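PDB 1XI3: thiamine-phosphate synthase from Pyrococcus furiosus, which probably condenses a thiazole phosphate with a pyrimidine diphosphate to form thiamine monophosphate, using a magnesium ion. Local coordinates for residues A[16-21]-A[42-47]; A[88-93]-A[109-114]; A[130-135]-A[163-168]; A[152-157]-A[182-187]. One frame throughout, in Å; residues are numbered along the deposited sequence.

Contact 1: A[16-21]-A[42-47]; sequences KLYVIT and AIQMRI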
loop_
_atom_site.group_PDB
_atom_site.type_symbol
_atom_site.label_atom_id
_atom_site.label_comp_id
_atom_site.label_asym_id
_atom_site.label_seq_id
_atom_site.Cartn_x
_atom_site.Cartn_y
_atom_site.Cartn_z
ATOM N N LYS A 16 -23.134 -12.372 -3.552
ATOM C CA LYS A 16 -24.158 -12.293 -4.586
ATOM C C LYS A 16 -24.323 -10.917 -5.277
ATOM O O LYS A 16 -24.494 -10.842 -6.493
ATOM C CB LYS A 16 -25.495 -12.882 -4.091
ATOM C CG LYS A 16 -26.102 -12.272 -2.912
ATOM C CD LYS A 16 -27.333 -13.127 -2.471
ATOM N N LEU A 17 -24.303 -9.834 -4.508
ATOM C CA LEU A 17 -24.352 -8.511 -5.089
ATOM C C LEU A 17 -23.196 -7.714 -4.499
ATOM O O LEU A 17 -23.255 -7.219 -3.373
ATOM C CB LEU A 17 -25.696 -7.813 -4.851
ATOM C CG LEU A 17 -25.821 -6.441 -5.532
ATOM C CD1 LEU A 17 -25.565 -6.471 -7.089
ATOM C CD2 LEU A 17 -27.170 -5.802 -5.249
ATOM N N TYR A 18 -22.158 -7.593 -5.323
ATOM C CA TYR A 18 -20.859 -7.112 -4.929
ATOM C C TYR A 18 -20.674 -5.714 -5.566
ATOM O O TYR A 18 -20.587 -5.582 -6.762
ATOM C CB TYR A 18 -19.848 -8.128 -5.477
ATOM C CG TYR A 18 -18.419 -8.006 -5.009
ATOM C CD1 TYR A 18 -17.858 -8.987 -4.206
ATOM C CD2 TYR A 18 -17.622 -6.948 -5.410
ATOM C CE1 TYR A 18 -16.523 -8.902 -3.766
ATOM C CE2 TYR A 18 -16.267 -6.849 -4.966
ATOM C CZ TYR A 18 -15.739 -7.814 -4.154
ATOM O OH TYR A 18 -14.419 -7.740 -3.740
ATOM N N VAL A 19 -20.679 -4.672 -4.749
ATOM C CA VAL A 19 -20.644 -3.294 -5.216
ATOM C C VAL A 19 -19.261 -2.688 -4.927
ATOM O O VAL A 19 -18.758 -2.736 -3.790
ATOM C CB VAL A 19 -21.763 -2.432 -4.549
ATOM C CG1 VAL A 19 -21.603 -0.970 -4.863
ATOM C CG2 VAL A 19 -23.109 -2.908 -5.007
ATOM N N ILE A 20 -18.689 -2.050 -5.955
ATOM C CA ILE A 20 -17.351 -1.514 -5.884
ATOM C C ILE A 20 -17.430 0.000 -5.983
ATOM O O ILE A 20 -18.162 0.554 -6.805
ATOM C CB ILE A 20 -16.480 -2.089 -7.030
ATOM C CG1 ILE A 20 -16.415 -3.649 -6.953
ATOM C CG2 ILE A 20 -15.083 -1.457 -6.988
ATOM C CD1 ILE A 20 -15.824 -4.317 -8.131
ATOM N N THR A 21 -16.663 0.684 -5.148
ATOM C CA THR A 21 -16.668 2.158 -5.139
ATOM C C THR A 21 -16.011 2.741 -6.372
ATOM O O THR A 21 -15.192 2.094 -6.998
ATOM C CB THR A 21 -15.959 2.769 -3.877
ATOM O OG1 THR A 21 -14.543 2.558 -3.925
ATOM C CG2 THR A 21 -16.594 2.235 -2.564
ATOM N N ALA A 42 -21.792 -7.286 -0.437
ATOM C CA ALA A 42 -20.353 -7.096 -0.309
ATOM C C ALA A 42 -20.005 -5.744 -0.912
ATOM O O ALA A 42 -20.606 -5.327 -1.877
ATOM C CB ALA A 42 -19.580 -8.211 -1.027
ATOM N N ILE A 43 -19.021 -5.076 -0.309
ATOM C CA ILE A 43 -18.527 -3.804 -0.762
ATOM C C ILE A 43 -17.020 -3.915 -0.928
ATOM O O ILE A 43 -16.337 -4.492 -0.093
ATOM C CB ILE A 43 -18.796 -2.702 0.288
ATOM C CG1 ILE A 43 -20.309 -2.493 0.504
ATOM C CG2 ILE A 43 -18.150 -1.377 -0.068
ATOM C CD1 ILE A 43 -21.044 -2.000 -0.671
ATOM N N GLN A 44 -16.522 -3.363 -2.020
ATOM C CA GLN A 44 -15.084 -3.254 -2.239
ATOM C C GLN A 44 -14.724 -1.781 -2.373
ATOM O O GLN A 44 -15.252 -1.058 -3.250
ATOM C CB GLN A 44 -14.630 -4.022 -3.486
ATOM C CG GLN A 44 -13.150 -3.939 -3.727
ATOM C CD GLN A 44 -12.789 -4.409 -5.116
ATOM O OE1 GLN A 44 -12.373 -3.614 -5.963
ATOM N NE2 GLN A 44 -12.996 -5.679 -5.375
ATOM N N MET A 45 -13.808 -1.344 -1.518
ATOM C CA MET A 45 -13.210 -0.046 -1.595
ATOM C C MET A 45 -12.072 -0.059 -2.599
ATOM O O MET A 45 -11.076 -0.735 -2.398
ATOM C CB MET A 45 -12.673 0.396 -0.235
ATOM C CG MET A 45 -12.150 1.800 -0.220
ATOM S SD MET A 45 -11.641 2.438 1.414
ATOM C CE MET A 45 -10.079 1.623 1.619
ATOM N N ARG A 46 -12.218 0.723 -3.667
ATOM C CA ARG A 46 -11.221 0.725 -4.749
ATOM C C ARG A 46 -10.851 2.188 -4.996
ATOM O O ARG A 46 -11.608 2.930 -5.642
ATOM C CB ARG A 46 -11.795 0.066 -6.006
ATOM C CG ARG A 46 -10.837 0.024 -7.174
ATOM C CD ARG A 46 -11.411 -0.681 -8.357
ATOM N NE ARG A 46 -10.451 -0.586 -9.446
ATOM C CZ ARG A 46 -10.366 0.433 -10.301
ATOM N NH1 ARG A 46 -11.196 1.474 -10.209
ATOM N NH2 ARG A 46 -9.433 0.411 -11.268
ATOM N N ILE A 47 -9.713 2.601 -4.440
ATOM C CA ILE A 47 -9.239 3.993 -4.522
ATOM C C ILE A 47 -7.860 4.039 -5.211
ATOM O O ILE A 47 -6.934 3.387 -4.764
ATOM C CB ILE A 47 -9.108 4.591 -3.156
ATOM C CG1 ILE A 47 -10.464 4.573 -2.425
ATOM C CG2 ILE A 47 -8.606 5.991 -3.246
ATOM C CD1 ILE A 47 -10.373 4.975 -1.014
HETATM O O HOH W 1 -13.479 4.802 -5.090
#
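Leu17 meets Ala42 through the backbone: its carbonyl oxygen accepts the N-H of Ala42 at the start of the parallel pairing between strands 17-20 and 42-45. Tyr18 follows, on the same face of the sheet as Ala42, Ile20 and Gln44. Its CD1 lies 3.7 Å from CB of Ala42, whose small methyl lets a ring lie close to the neighbouring strand. Farther out, Gln44 NE2 donates to Tyr18 OH at 3.0 Å and 160°. The hydroxyl lies nearly in the amide plane, although ring and amide stand 82° apart. That OH also bonds to the hydroxyl of Tyr131, and the Tyr18 ring meets Phe74. Val19 uses both backbone groups, its N-H on Ala42 O and its carbonyl on Gln44 N, while its branched side chain shares the helix-side face with Ile43; Val19 CB is 4.0 Å from Ile43 CD1. Ile20 runs beside Gln44 and points the same way, its CG2 3.6 Å from OE1 and 3.8 Å from Arg46 CB. Thr21 continues the pairing beyond the strands. Its N-H reaches Gln44 O, and chi1 of 70° sets OG1 between the backbone N and the carbonyl carbon, where it accepts Arg46 N at 3.0 Å in an almost straight bond. OG1 in turn donates to a water that bonds to Arg46 O. Gln44, Met45, Arg46 and Ile47 are predicted to bind the pyrimidine diphosphate; the NE2 bond to Tyr18 OH fixes which way the Gln44 amide is turned, with OE1 toward Ile20 CG2, consistent with a preset group in the predicted site.

Contact 2: A[88-93]-A[109-114]; sequences DGVQLG and LIIGAS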
loop_
_atom_site.group_PDB
_atom_site.type_symbol
_atom_site.label_atom_id
_atom_site.label_comp_id
_atom_site.label_asym_id
_atom_site.label_seq_id
_atom_site.Cartn_x
_atom_site.Cartn_y
_atom_site.Cartn_z
ATOM N N ASP A 88 -12.611 -7.745 5.633
ATOM C CA ASP A 88 -12.761 -9.169 5.478
ATOM C C ASP A 88 -11.748 -9.749 4.485
ATOM O O ASP A 88 -11.345 -10.905 4.623
ATOM C CB ASP A 88 -14.165 -9.517 5.074
ATOM C CG ASP A 88 -15.190 -9.050 6.125
ATOM O OD1 ASP A 88 -15.113 -9.538 7.285
ATOM O OD2 ASP A 88 -16.002 -8.198 5.813
ATOM N N GLY A 89 -11.358 -8.936 3.488
ATOM C CA GLY A 89 -10.464 -9.448 2.457
ATOM C C GLY A 89 -9.878 -8.391 1.577
ATOM O O GLY A 89 -10.083 -7.189 1.761
ATOM N N VAL A 90 -9.131 -8.877 0.594
ATOM C CA VAL A 90 -8.463 -8.022 -0.389
ATOM C C VAL A 90 -8.672 -8.664 -1.774
ATOM O O VAL A 90 -8.724 -9.891 -1.893
ATOM C CB VAL A 90 -6.951 -7.884 -0.083
ATOM C CG1 VAL A 90 -6.264 -9.263 -0.094
ATOM C CG2 VAL A 90 -6.287 -6.890 -1.009
ATOM N N GLN A 91 -8.838 -7.825 -2.781
ATOM C CA GLN A 91 -8.925 -8.266 -4.178
ATOM C C GLN A 91 -7.564 -8.021 -4.829
ATOM O O GLN A 91 -7.017 -6.910 -4.712
ATOM C CB GLN A 91 -9.996 -7.452 -4.923
ATOM C CG GLN A 91 -10.198 -7.889 -6.362
ATOM C CD GLN A 91 -10.952 -9.152 -6.432
ATOM O OE1 GLN A 91 -11.693 -9.503 -5.487
ATOM N NE2 GLN A 91 -10.789 -9.886 -7.545
ATOM N N LEU A 92 -7.054 -9.030 -5.519
ATOM C CA LEU A 92 -5.718 -8.964 -6.112
ATOM C C LEU A 92 -5.747 -9.322 -7.596
ATOM O O LEU A 92 -6.246 -10.370 -7.968
ATOM C CB LEU A 92 -4.765 -9.929 -5.404
ATOM C CG LEU A 92 -4.550 -9.700 -3.912
ATOM C CD1 LEU A 92 -3.763 -10.857 -3.326
ATOM C CD2 LEU A 92 -3.898 -8.388 -3.630
ATOM N N GLY A 93 -5.131 -8.447 -8.381
ATOM C CA GLY A 93 -4.977 -8.611 -9.821
ATOM C C GLY A 93 -3.520 -8.779 -10.214
ATOM O O GLY A 93 -2.613 -8.804 -9.386
ATOM N N LEU A 109 -7.046 -12.856 5.903
ATOM C CA LEU A 109 -7.835 -12.198 4.888
ATOM C C LEU A 109 -8.368 -13.174 3.857
ATOM O O LEU A 109 -7.671 -14.124 3.444
ATOM C CB LEU A 109 -6.994 -11.106 4.149
ATOM C CG LEU A 109 -6.621 -9.882 4.919
ATOM C CD1 LEU A 109 -5.804 -8.961 4.021
ATOM C CD2 LEU A 109 -7.793 -9.141 5.530
ATOM N N ILE A 110 -9.593 -12.937 3.429
ATOM C CA ILE A 110 -10.154 -13.605 2.269
ATOM C C ILE A 110 -9.491 -12.988 1.054
ATOM O O ILE A 110 -9.404 -11.783 0.946
ATOM C CB ILE A 110 -11.660 -13.373 2.198
ATOM C CG1 ILE A 110 -12.347 -13.971 3.433
ATOM C CG2 ILE A 110 -12.228 -13.936 0.921
ATOM C CD1 ILE A 110 -13.751 -13.587 3.604
ATOM N N ILE A 111 -9.044 -13.836 0.141
ATOM C CA ILE A 111 -8.375 -13.403 -1.072
ATOM C C ILE A 111 -9.284 -13.575 -2.292
ATOM O O ILE A 111 -9.679 -14.689 -2.651
ATOM C CB ILE A 111 -7.099 -14.206 -1.322
ATOM C CG1 ILE A 111 -6.139 -14.138 -0.117
ATOM C CG2 ILE A 111 -6.421 -13.742 -2.638
ATOM C CD1 ILE A 111 -5.637 -12.825 0.306
ATOM N N GLY A 112 -9.602 -12.469 -2.936
ATOM C CA GLY A 112 -10.235 -12.509 -4.220
ATOM C C GLY A 112 -9.168 -12.290 -5.272
ATOM O O GLY A 112 -8.284 -11.460 -5.079
ATOM N N ALA A 113 -9.292 -12.999 -6.391
ATOM C CA ALA A 113 -8.383 -12.848 -7.519
ATOM C C ALA A 113 -9.103 -12.335 -8.759
ATOM O O ALA A 113 -10.098 -12.942 -9.196
ATOM C CB ALA A 113 -7.718 -14.189 -7.800
ATOM N N SER A 114 -8.575 -11.266 -9.369
ATOM C CA SER A 114 -9.106 -10.706 -10.605
ATOM C C SER A 114 -8.483 -11.490 -11.753
ATOM O O SER A 114 -7.249 -11.522 -11.875
ATOM C CB SER A 114 -8.777 -9.222 -10.756
ATOM O OG SER A 114 -9.425 -8.417 -9.775
#
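Val90 and Ile111 lie side by side and point the same way, Val90 CG1 touching Ile111 CD1 at 3.6 Å, on the outer face of a beta-alpha-beta unit of the TIM barrel in which helix 99-105 connects strands 89-92 and 110-115. Leu109 comes to Val90 at about a right angle, its CD1 4.2 Å from the same CG1, and Leu92 crosses Ile111 obliquely, CD1 to CG2 at 4.0 Å. Branched aliphatic residues suit this face because helices cover it: Ile111 also touches Ile99, Leu92 touches Ala102, and Val90 touches Val79 of helix 79-85. The other face is lined by Gly89, Gln91, Ile110 and Gly112. Without a side chain, Gly89 brings its CA to 3.0 Å from Ile110 O. Gly112 similarly gives place to the Gln91 amide, whose OE1 lies 3.6 Å from Gly112 CA and makes a weak hydrogen bond to the hydroxyl of Tyr131. Backbone bonds hold the parallel strands in line from Asp88 O, which accepts Ile110 N, to Leu92 O, which accepts Ser114 N. The side chain of Gln91 starts anti to the backbone N, then bends at chi2 (75°), which swings CD back toward the neighbouring strand. Ser114 is predicted to bind the pyrimidine diphosphate, and Gln91 is therefore a plausible second-shell residue positioning its hydroxyl. Gln91 NE2 donates to Ser114 OG at 3.0 Å and 161°, with OG only 12° out of the amide plane.

Contact 3: A[130-135]-A[163-168]; sequences DYLGAG and IPVVAI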
loop_
_atom_site.group_PDB
_atom_site.type_symbol
_atom_site.label_atom_id
_atom_site.label_comp_id
_atom_site.label_asym_id
_atom_site.label_seq_id
_atom_site.Cartn_x
_atom_site.Cartn_y
_atom_site.Cartn_z
ATOM N N ASP A 130 -9.641 -17.423 -2.572
ATOM C CA ASP A 130 -10.926 -17.831 -2.013
ATOM C C ASP A 130 -12.100 -17.630 -2.950
ATOM O O ASP A 130 -13.071 -18.379 -2.892
ATOM C CB ASP A 130 -11.159 -17.069 -0.696
ATOM C CG ASP A 130 -10.137 -17.436 0.342
ATOM O OD1 ASP A 130 -9.325 -16.595 0.750
ATOM O OD2 ASP A 130 -10.127 -18.626 0.743
ATOM N N TYR A 131 -12.028 -16.612 -3.805
ATOM C CA TYR A 131 -13.002 -16.434 -4.869
ATOM C C TYR A 131 -12.343 -15.741 -6.023
ATOM O O TYR A 131 -11.226 -15.236 -5.911
ATOM C CB TYR A 131 -14.263 -15.647 -4.403
ATOM C CG TYR A 131 -14.008 -14.178 -4.138
ATOM C CD1 TYR A 131 -13.498 -13.730 -2.898
ATOM C CD2 TYR A 131 -14.225 -13.229 -5.125
ATOM C CE1 TYR A 131 -13.239 -12.371 -2.668
ATOM C CE2 TYR A 131 -13.963 -11.876 -4.900
ATOM C CZ TYR A 131 -13.454 -11.453 -3.679
ATOM O OH TYR A 131 -13.180 -10.110 -3.513
ATOM N N LEU A 132 -13.047 -15.765 -7.145
ATOM C CA LEU A 132 -12.573 -15.138 -8.371
ATOM C C LEU A 132 -13.488 -14.012 -8.747
ATOM O O LEU A 132 -14.720 -14.127 -8.669
ATOM C CB LEU A 132 -12.572 -16.126 -9.561
ATOM C CG LEU A 132 -11.759 -17.388 -9.363
ATOM C CD1 LEU A 132 -11.798 -18.215 -10.654
ATOM C CD2 LEU A 132 -10.342 -17.062 -9.001
ATOM N N GLY A 133 -12.877 -12.917 -9.205
ATOM C CA GLY A 133 -13.564 -11.884 -9.968
ATOM C C GLY A 133 -13.237 -12.133 -11.443
ATOM O O GLY A 133 -12.177 -11.759 -11.884
ATOM N N ALA A 134 -14.175 -12.739 -12.165
ATOM C CA ALA A 134 -13.939 -13.149 -13.586
ATOM C C ALA A 134 -14.549 -12.141 -14.513
ATOM O O ALA A 134 -15.752 -11.876 -14.467
ATOM C CB ALA A 134 -14.509 -14.532 -13.844
ATOM N N GLY A 135 -13.719 -11.503 -15.356
ATOM C CA GLY A 135 -14.214 -10.529 -16.290
ATOM C C GLY A 135 -13.146 -10.163 -17.322
ATOM O O GLY A 135 -12.131 -10.807 -17.379
ATOM N N ILE A 163 -14.106 -22.953 -6.532
ATOM C CA ILE A 163 -14.307 -21.795 -5.659
ATOM C C ILE A 163 -15.354 -20.830 -6.252
ATOM O O ILE A 163 -15.663 -20.872 -7.459
ATOM C CB ILE A 163 -12.990 -21.007 -5.400
ATOM C CG1 ILE A 163 -12.293 -20.581 -6.720
ATOM C CG2 ILE A 163 -12.027 -21.826 -4.543
ATOM C CD1 ILE A 163 -11.139 -19.648 -6.556
ATOM N N PRO A 164 -15.960 -19.972 -5.390
ATOM C CA PRO A 164 -16.936 -19.046 -5.897
ATOM C C PRO A 164 -16.409 -18.106 -6.962
ATOM O O PRO A 164 -15.243 -17.704 -6.914
ATOM C CB PRO A 164 -17.344 -18.244 -4.678
ATOM C CG PRO A 164 -17.034 -19.139 -3.522
ATOM C CD PRO A 164 -15.828 -19.886 -3.930
ATOM N N VAL A 165 -17.289 -17.792 -7.892
ATOM C CA VAL A 165 -16.980 -16.891 -9.016
ATOM C C VAL A 165 -17.979 -15.738 -9.018
ATOM O O VAL A 165 -19.201 -15.961 -9.050
ATOM C CB VAL A 165 -17.033 -17.638 -10.371
ATOM C CG1 VAL A 165 -16.707 -16.664 -11.529
ATOM C CG2 VAL A 165 -16.139 -18.864 -10.351
ATOM N N VAL A 166 -17.449 -14.505 -8.981
ATOM C CA VAL A 166 -18.216 -13.288 -9.146
ATOM C C VAL A 166 -17.910 -12.735 -10.540
ATOM O O VAL A 166 -16.741 -12.516 -10.886
ATOM C CB VAL A 166 -17.845 -12.254 -8.083
ATOM C CG1 VAL A 166 -18.645 -11.013 -8.261
ATOM C CG2 VAL A 166 -18.073 -12.843 -6.683
ATOM N N ALA A 167 -18.940 -12.555 -11.359
ATOM C CA ALA A 167 -18.761 -11.950 -12.695
ATOM C C ALA A 167 -18.525 -10.465 -12.533
ATOM O O ALA A 167 -19.131 -9.841 -11.661
ATOM C CB ALA A 167 -20.022 -12.152 -13.542
ATOM N N ILE A 168 -17.698 -9.865 -13.413
ATOM C CA ILE A 168 -17.492 -8.455 -13.386
ATOM C C ILE A 168 -17.289 -7.906 -14.798
ATOM O O ILE A 168 -16.724 -8.596 -15.660
ATOM C CB ILE A 168 -16.269 -8.070 -12.474
ATOM C CG1 ILE A 168 -16.239 -6.556 -12.263
ATOM C CG2 ILE A 168 -14.978 -8.625 -13.028
ATOM C CD1 ILE A 168 -15.276 -6.062 -11.231
#
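The ring of Tyr131 slants past Val166, its CD2 4.2 Å from Val166 CG2, and also meets Phe74 edge-to-face. Its phenol hydroxyl bonds to that of Tyr18 and, weakly, to Gln91 OE1. The puckered ring of Pro164 packs beside the tyrosine, CB 4.0 Å from Tyr131 CB, and its CD rests 3.3 Å from Asp130 O. Having no N-H, the proline cannot donate to that carbonyl, and the pairing starts instead with Leu132 N on Pro164 O. From there the parallel strands exchange bonds regularly. The straightest runs from Val166 N to Leu132 O at 2.8 Å and 174°; Ile168 N, the last donor, sits above the plane of the Ala134 carbonyl. Leu132, on the helix-side face, is crossed at about a right angle by Ile163 from the loop before the second strand, CD2 against CD1 at 3.6 Å, and the small Ala134 sets CB 3.8 Å from Val165 CG1. Leu132 also packs on Ile157, and Ala134 on Leu154, both of helix 150-160. Ile168, on the opposite face, has its side chain about 5 Å from a bound sulfate, probably from the crystallisation liquor, and near Ile190 of the predicted thiazole phosphate site. Leu132, Ala134 and Val165 thus turn to the helices, while Val166 and Ile168, with Gly133, are on the inner face, where the Tyr131 hydroxyl also reaches Tyr18, as befits neighbouring parallel strands of a TIM barrel.

Contact 4: A[152-157]-A[182-187]; sequences EGLRKI and TGVDGI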
loop_
_atom_site.group_PDB
_atom_site.type_symbol
_atom_site.label_atom_id
_atom_site.label_comp_id
_atom_site.label_asym_id
_atom_site.label_seq_id
_atom_site.Cartn_x
_atom_site.Cartn_y
_atom_site.Cartn_z
ATOM N N GLU A 152 -19.496 -16.780 -22.793
ATOM C CA GLU A 152 -18.912 -18.109 -22.959
ATOM C C GLU A 152 -17.653 -18.338 -22.131
ATOM O O GLU A 152 -17.443 -19.406 -21.565
ATOM C CB GLU A 152 -18.577 -18.378 -24.440
ATOM C CG GLU A 152 -19.808 -18.645 -25.288
ATOM C CD GLU A 152 -19.461 -19.208 -26.654
ATOM O OE1 GLU A 152 -18.274 -19.584 -26.853
ATOM O OE2 GLU A 152 -20.382 -19.275 -27.510
ATOM N N GLY A 153 -16.791 -17.326 -22.071
ATOM C CA GLY A 153 -15.572 -17.432 -21.294
ATOM C C GLY A 153 -15.876 -17.452 -19.815
ATOM O O GLY A 153 -15.283 -18.228 -19.075
ATOM N N LEU A 154 -16.824 -16.621 -19.417
ATOM C CA LEU A 154 -17.314 -16.675 -18.021
ATOM C C LEU A 154 -17.845 -18.076 -17.673
ATOM O O LEU A 154 -17.477 -18.640 -16.667
ATOM C CB LEU A 154 -18.379 -15.616 -17.819
ATOM C CG LEU A 154 -18.976 -15.541 -16.408
ATOM C CD1 LEU A 154 -17.829 -15.290 -15.358
ATOM C CD2 LEU A 154 -20.006 -14.490 -16.365
ATOM N N ARG A 155 -18.739 -18.637 -18.507
ATOM C CA ARG A 155 -19.268 -19.993 -18.252
ATOM C C ARG A 155 -18.181 -21.036 -18.140
ATOM O O ARG A 155 -18.215 -21.912 -17.283
ATOM C CB ARG A 155 -20.280 -20.371 -19.356
ATOM C CG ARG A 155 -20.860 -21.745 -19.289
ATOM C CD ARG A 155 -21.653 -22.026 -18.027
ATOM N NE ARG A 155 -21.933 -23.460 -17.885
ATOM C CZ ARG A 155 -22.435 -24.022 -16.790
ATOM N NH1 ARG A 155 -22.750 -23.288 -15.715
ATOM N NH2 ARG A 155 -22.630 -25.337 -16.757
ATOM N N LYS A 156 -17.171 -20.948 -19.000
ATOM C CA LYS A 156 -16.116 -21.911 -18.954
ATOM C C LYS A 156 -15.361 -21.852 -17.647
ATOM O O LYS A 156 -14.997 -22.876 -17.098
ATOM C CB LYS A 156 -15.182 -21.709 -20.149
ATOM C CG LYS A 156 -14.070 -22.731 -20.248
ATOM C CD LYS A 156 -14.505 -24.121 -20.638
ATOM C CE LYS A 156 -13.257 -25.012 -20.848
ATOM N NZ LYS A 156 -13.572 -26.457 -20.815
ATOM N N ILE A 157 -15.163 -20.642 -17.122
ATOM C CA ILE A 157 -14.490 -20.498 -15.847
ATOM C C ILE A 157 -15.366 -21.181 -14.746
ATOM O O ILE A 157 -14.866 -21.934 -13.937
ATOM C CB ILE A 157 -14.146 -19.023 -15.550
ATOM C CG1 ILE A 157 -12.910 -18.609 -16.384
ATOM C CG2 ILE A 157 -13.807 -18.823 -14.070
ATOM C CD1 ILE A 157 -12.780 -17.118 -16.615
ATOM N N THR A 182 -24.971 -17.992 -16.224
ATOM C CA THR A 182 -23.740 -18.749 -16.477
ATOM C C THR A 182 -23.361 -19.616 -15.291
ATOM O O THR A 182 -22.495 -20.451 -15.398
ATOM C CB THR A 182 -22.544 -17.838 -16.808
ATOM O OG1 THR A 182 -22.264 -17.036 -15.653
ATOM C CG2 THR A 182 -22.849 -16.956 -18.000
ATOM N N GLY A 183 -23.995 -19.406 -14.121
ATOM C CA GLY A 183 -23.726 -20.214 -12.965
ATOM C C GLY A 183 -22.825 -19.583 -11.918
ATOM O O GLY A 183 -22.414 -20.240 -10.947
ATOM N N VAL A 184 -22.530 -18.297 -12.121
ATOM C CA VAL A 184 -21.783 -17.519 -11.137
ATOM C C VAL A 184 -22.529 -17.421 -9.803
ATOM O O VAL A 184 -23.744 -17.612 -9.729
ATOM C CB VAL A 184 -21.447 -16.083 -11.658
ATOM C CG1 VAL A 184 -20.417 -16.195 -12.834
ATOM C CG2 VAL A 184 -22.678 -15.331 -12.067
ATOM N N ASP A 185 -21.767 -17.165 -8.758
ATOM C CA ASP A 185 -22.309 -16.974 -7.424
ATOM C C ASP A 185 -22.776 -15.544 -7.158
ATOM O O ASP A 185 -23.444 -15.287 -6.179
ATOM C CB ASP A 185 -21.272 -17.424 -6.432
ATOM C CG ASP A 185 -20.871 -18.867 -6.673
ATOM O OD1 ASP A 185 -19.811 -19.142 -7.311
ATOM O OD2 ASP A 185 -21.709 -19.736 -6.336
ATOM N N GLY A 186 -22.380 -14.605 -8.023
ATOM C CA GLY A 186 -22.689 -13.229 -7.831
ATOM C C GLY A 186 -22.265 -12.371 -8.985
ATOM O O GLY A 186 -21.561 -12.824 -9.902
ATOM N N ILE A 187 -22.697 -11.119 -8.931
ATOM C CA ILE A 187 -22.284 -10.097 -9.885
ATOM C C ILE A 187 -21.673 -8.911 -9.165
ATOM O O ILE A 187 -22.128 -8.508 -8.104
ATOM C CB ILE A 187 -23.426 -9.652 -10.799
ATOM C CG1 ILE A 187 -24.623 -9.132 -9.967
ATOM C CG2 ILE A 187 -23.845 -10.813 -11.664
ATOM C CD1 ILE A 187 -25.698 -8.412 -10.780
#
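Arg155 NH1 donates to the backbone oxygen of Thr182 at 2.9 Å and 168°. The oxygen lies at the edge of the guanidinium, in its plane, whereas NH1 stands well above the plane of the Thr182 carbonyl. A bend at chi2 (61°) brings CD within 3.2 Å of Thr182 O, so that the chain folds back to that oxygen, while NE forms a salt bridge to Glu159. Arg155 also touches a crystal neighbour, which may influence its pose. One residue earlier, Leu154 keeps CG anti to the backbone N and sets its two methyls against Thr182 and Val184, meeting both side chains at about a right angle. CD2 lies 3.5 Å from Thr182 OG1, and CD1 is 3.7 Å from Val184 CG1. A threonine suits this buried place because its hydroxyl hydrogen-bonds to Val179 O, so that it can face the leucine without an unsatisfied polar group. Gly183 follows helix 176-180 with a positive phi of 102°, a backbone conformation that favours glycine; its CA is 4.2 Å from Arg155 NH1. The contact thus joins helix 150-160 to the turn between helix 176-180 and strand 186-189. Leu154 also touches Val179 and Ala167, and Val184 packs on Val165, Ala167 and Val158, placing this aliphatic cluster between the outer helices and strand 165-168.

From the N terminus, contact 1 closes the first loop, around helix 28-37, and contact 2 closes another around helix 99-105; the two are in series and finish before contact 3 opens. Contact 3 spans helix 150-160. Contact 4 starts from that same helix and ends beyond strand 165-168, so contacts 3 and 4 cross along the chain. Inside the barrel, Tyr131 of contact 3 joins Tyr18 of contact 1 and, more weakly, Gln91 of contact 2. Strand 110-115 pairs with 131-135, and 165-168 with 186-189. Finally, Ile187 of contact 4 pairs with Lys16 and Tyr18 of contact 1, joining last strand to first and closing the eight-stranded sheet.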